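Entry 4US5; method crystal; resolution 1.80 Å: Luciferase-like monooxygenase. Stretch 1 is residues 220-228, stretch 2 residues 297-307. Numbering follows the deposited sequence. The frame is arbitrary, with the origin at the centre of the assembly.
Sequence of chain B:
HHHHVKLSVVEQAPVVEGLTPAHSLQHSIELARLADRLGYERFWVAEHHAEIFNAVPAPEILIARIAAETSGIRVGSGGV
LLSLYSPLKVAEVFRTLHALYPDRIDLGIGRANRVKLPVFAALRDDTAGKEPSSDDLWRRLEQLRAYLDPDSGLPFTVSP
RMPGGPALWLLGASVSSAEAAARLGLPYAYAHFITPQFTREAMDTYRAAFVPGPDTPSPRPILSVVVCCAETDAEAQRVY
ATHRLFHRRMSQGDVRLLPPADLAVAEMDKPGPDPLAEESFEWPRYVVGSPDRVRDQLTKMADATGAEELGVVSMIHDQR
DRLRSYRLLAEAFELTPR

Stretch 1 220-228: RPILSVVVC
Stretch 2 297-307: QLTKMADATGA

A β-strand running through C228 and on beyond the stretch and the C-terminal part of an α-helix (297-305) pack through apolar side chains, with no hydrogen bond between them. Their axes approach to 9.5 Å and their N-to-C directions lie 146° apart, so the register runs backward: P221 lies beside A307 (CA to CA 4.9 Å) and V225 beside L298 (CA to CA 8.7 Å). The contact buries 387 Å², both sides summed.

The strand is extended, with phi from -138 to -82° and psi from 117 to 142° over 221-227. In an extended strand successive side chains lie on opposite faces, so the CA-to-CB bonds of P221, L223, V225 and V227 point toward the helix, while those of I222 and V226 point away. On the helix, phi is near -65° and psi near -42° as far as A304; L298, M301 (a selenomethionine, atom SE) and T305, spaced three and four residues apart, point toward the strand.

L223 covers the most surface, 77 Å². Its chi1 of -165° (t) and chi2 of 61° (p) bring CD2 to 4.0 Å from M301 CB and 4.0 Å from T305 OG1, while L223 CB lies 3.9 Å from A307 CB. L223 thus reaches the last turns of the helix through CD2, while its CB meets A307, two residues past T305. T305 (chi1 56°, p) suits a buried place because its hydroxyl is satisfied within the helix: OG1 donates to M301 O at 2.8 Å, leaving it free to lie against L223 without a polar partner on the strand.

L298, with 54 Å² covered, adopts chi1 -70° (m) and chi2 167° (t). It packs against both V225 and V227, which point toward the helix: L298 CD2 is 4.0 Å from V225 CG2, and L298 CD1 is 3.9 Å from V227 CG2. V225 has chi1 -76° (m) and V227 chi1 -179° (t). M301 (chi1 -68°, chi2 165°, chi3 71°; m, t, p) turns its CE to 4.0 Å from V225 CG1, so its flexible chain touches both L223 and V225.

P221, also covering 54 Å², packs against backbone where the helix has ended. Its ring, C-gamma endo, places CG 3.4 Å from G306 O, and its carbonyl O receives a CA-H...O contact from A307 CA at 3.5 Å. G306 leaves helical geometry with phi 72° and psi 21°, a positive phi that favours glycine; A307 then adopts an extended phi/psi of -68/131°. With its CA-to-CB bond directed sideways, A307 packs its CA on P221 O and its CB on L223 CB where the two stretches come close.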

# COMPACT_ATOMS: atom_id res chain seq x y z
N ARG B 220 11.23 -24.51 -6.63
CA ARG B 220 11.38 -23.30 -7.42
C ARG B 220 12.37 -22.37 -6.69
O ARG B 220 11.96 -21.52 -5.94
CB ARG B 220 10.02 -22.62 -7.58
CG ARG B 220 8.99 -23.48 -8.31
CD ARG B 220 9.08 -23.38 -9.84
NE ARG B 220 9.43 -22.03 -10.28
CZ ARG B 220 8.58 -21.00 -10.28
NH1 ARG B 220 7.33 -21.15 -9.85
NH2 ARG B 220 8.98 -19.80 -10.71
N PRO B 221 13.67 -22.60 -6.88
CA PRO B 221 14.68 -21.85 -6.17
C PRO B 221 15.15 -20.59 -6.91
O PRO B 221 15.46 -20.63 -8.11
CB PRO B 221 15.84 -22.87 -6.01
CG PRO B 221 15.47 -24.08 -6.83
CD PRO B 221 14.27 -23.71 -7.64
N ILE B 222 15.26 -19.50 -6.16
CA ILE B 222 15.91 -18.28 -6.60
C ILE B 222 17.10 -18.04 -5.67
O ILE B 222 17.00 -18.25 -4.46
CB ILE B 222 14.92 -17.07 -6.47
CG1 ILE B 222 13.89 -17.15 -7.58
CG2 ILE B 222 15.66 -15.74 -6.50
CD1 ILE B 222 12.89 -16.01 -7.58
N LEU B 223 18.20 -17.56 -6.23
CA LEU B 223 19.33 -17.13 -5.45
C LEU B 223 19.44 -15.60 -5.47
O LEU B 223 19.59 -15.02 -6.54
CB LEU B 223 20.59 -17.74 -6.03
CG LEU B 223 21.86 -17.72 -5.20
CD1 LEU B 223 21.67 -18.49 -3.91
CD2 LEU B 223 23.00 -18.29 -6.02
N SER B 224 19.31 -14.96 -4.31
CA SER B 224 19.49 -13.52 -4.20
C SER B 224 20.94 -13.21 -3.95
O SER B 224 21.55 -13.74 -3.00
CB SER B 224 18.59 -12.91 -3.15
OG SER B 224 17.25 -13.18 -3.50
N VAL B 225 21.47 -12.33 -4.77
CA VAL B 225 22.88 -12.01 -4.82
C VAL B 225 23.04 -10.51 -4.98
O VAL B 225 22.29 -9.89 -5.72
CB VAL B 225 23.60 -12.70 -6.00
CG1 VAL B 225 23.84 -14.17 -5.71
CG2 VAL B 225 22.84 -12.52 -7.31
N VAL B 226 24.04 -9.95 -4.31
CA VAL B 226 24.53 -8.65 -4.62
C VAL B 226 25.51 -8.74 -5.78
O VAL B 226 26.43 -9.61 -5.82
CB VAL B 226 25.23 -8.01 -3.41
CG1 VAL B 226 26.04 -6.81 -3.81
CG2 VAL B 226 24.23 -7.62 -2.37
N VAL B 227 25.30 -7.88 -6.77
CA VAL B 227 26.19 -7.81 -7.90
C VAL B 227 26.56 -6.37 -8.16
O VAL B 227 25.71 -5.48 -8.11
CB VAL B 227 25.55 -8.38 -9.17
CG1 VAL B 227 26.51 -8.34 -10.35
CG2 VAL B 227 25.03 -9.78 -8.93
N CYS B 228 27.84 -6.16 -8.42
CA CYS B 228 28.35 -4.87 -8.83
C CYS B 228 29.14 -5.05 -10.13
O CYS B 228 30.28 -5.53 -10.12
CB CYS B 228 29.24 -4.32 -7.71
SG CYS B 228 29.89 -2.68 -8.02
N GLN B 297 31.01 -16.32 -12.74
CA GLN B 297 30.88 -16.59 -11.32
C GLN B 297 29.43 -16.94 -10.97
O GLN B 297 29.15 -17.91 -10.24
CB GLN B 297 31.35 -15.39 -10.50
CG GLN B 297 31.24 -15.54 -9.00
CD GLN B 297 32.20 -16.60 -8.44
OE1 GLN B 297 33.36 -16.32 -8.20
NE2 GLN B 297 31.70 -17.82 -8.24
N LEU B 298 28.50 -16.14 -11.47
CA LEU B 298 27.11 -16.32 -11.11
C LEU B 298 26.52 -17.59 -11.71
O LEU B 298 25.73 -18.26 -11.08
CB LEU B 298 26.27 -15.10 -11.56
CG LEU B 298 26.53 -13.81 -10.78
CD1 LEU B 298 25.88 -12.62 -11.51
CD2 LEU B 298 25.98 -13.92 -9.37
N THR B 299 26.97 -17.94 -12.91
CA THR B 299 26.53 -19.16 -13.56
C THR B 299 26.97 -20.41 -12.75
O THR B 299 26.19 -21.35 -12.58
CB THR B 299 27.02 -19.23 -15.02
OG1 THR B 299 26.40 -18.16 -15.75
CG2 THR B 299 26.61 -20.55 -15.66
N LYS B 300 28.21 -20.41 -12.26
CA LYS B 300 28.69 -21.49 -11.39
C LYS B 300 27.77 -21.63 -10.19
O LYS B 300 27.39 -22.75 -9.79
CB LYS B 300 30.10 -21.20 -10.90
CG LYS B 300 31.20 -21.34 -11.95
CD LYS B 300 32.59 -21.31 -11.30
CE LYS B 300 33.73 -21.58 -12.29
NZ LYS B 300 35.09 -21.32 -11.70
N MSE B 301 27.39 -20.49 -9.61
CA MSE B 301 26.57 -20.48 -8.40
C MSE B 301 25.20 -20.98 -8.69
O MSE B 301 24.64 -21.78 -7.93
CB MSE B 301 26.54 -19.06 -7.81
CG MSE B 301 27.92 -18.68 -7.27
SE MSE B 301 28.04 -16.77 -6.94
CE MSE B 301 26.86 -16.73 -5.38
N ALA B 302 24.63 -20.54 -9.79
CA ALA B 302 23.32 -21.03 -10.22
C ALA B 302 23.29 -22.55 -10.53
O ALA B 302 22.36 -23.24 -10.13
CB ALA B 302 22.82 -20.23 -11.40
N ASP B 303 24.31 -23.04 -11.23
CA ASP B 303 24.41 -24.46 -11.55
C ASP B 303 24.44 -25.27 -10.27
O ASP B 303 23.75 -26.27 -10.14
CB ASP B 303 25.67 -24.76 -12.36
CG ASP B 303 25.59 -24.29 -13.78
OD1 ASP B 303 24.49 -23.99 -14.27
OD2 ASP B 303 26.64 -24.19 -14.43
N ALA B 304 25.27 -24.82 -9.31
CA ALA B 304 25.45 -25.55 -8.08
C ALA B 304 24.20 -25.60 -7.20
O ALA B 304 23.96 -26.59 -6.52
CB ALA B 304 26.62 -24.98 -7.29
N THR B 305 23.43 -24.51 -7.20
CA THR B 305 22.30 -24.38 -6.32
C THR B 305 20.98 -24.79 -6.96
O THR B 305 19.98 -24.88 -6.26
CB THR B 305 22.17 -22.93 -5.82
OG1 THR B 305 22.08 -22.05 -6.95
CG2 THR B 305 23.41 -22.56 -4.96
N GLY B 306 20.97 -24.99 -8.27
CA GLY B 306 19.75 -25.25 -9.01
C GLY B 306 18.87 -24.02 -9.14
O GLY B 306 17.69 -24.14 -9.43
N ALA B 307 19.45 -22.84 -8.99
CA ALA B 307 18.68 -21.60 -9.07
C ALA B 307 18.17 -21.38 -10.51
O ALA B 307 18.93 -21.51 -11.45
CB ALA B 307 19.52 -20.43 -8.63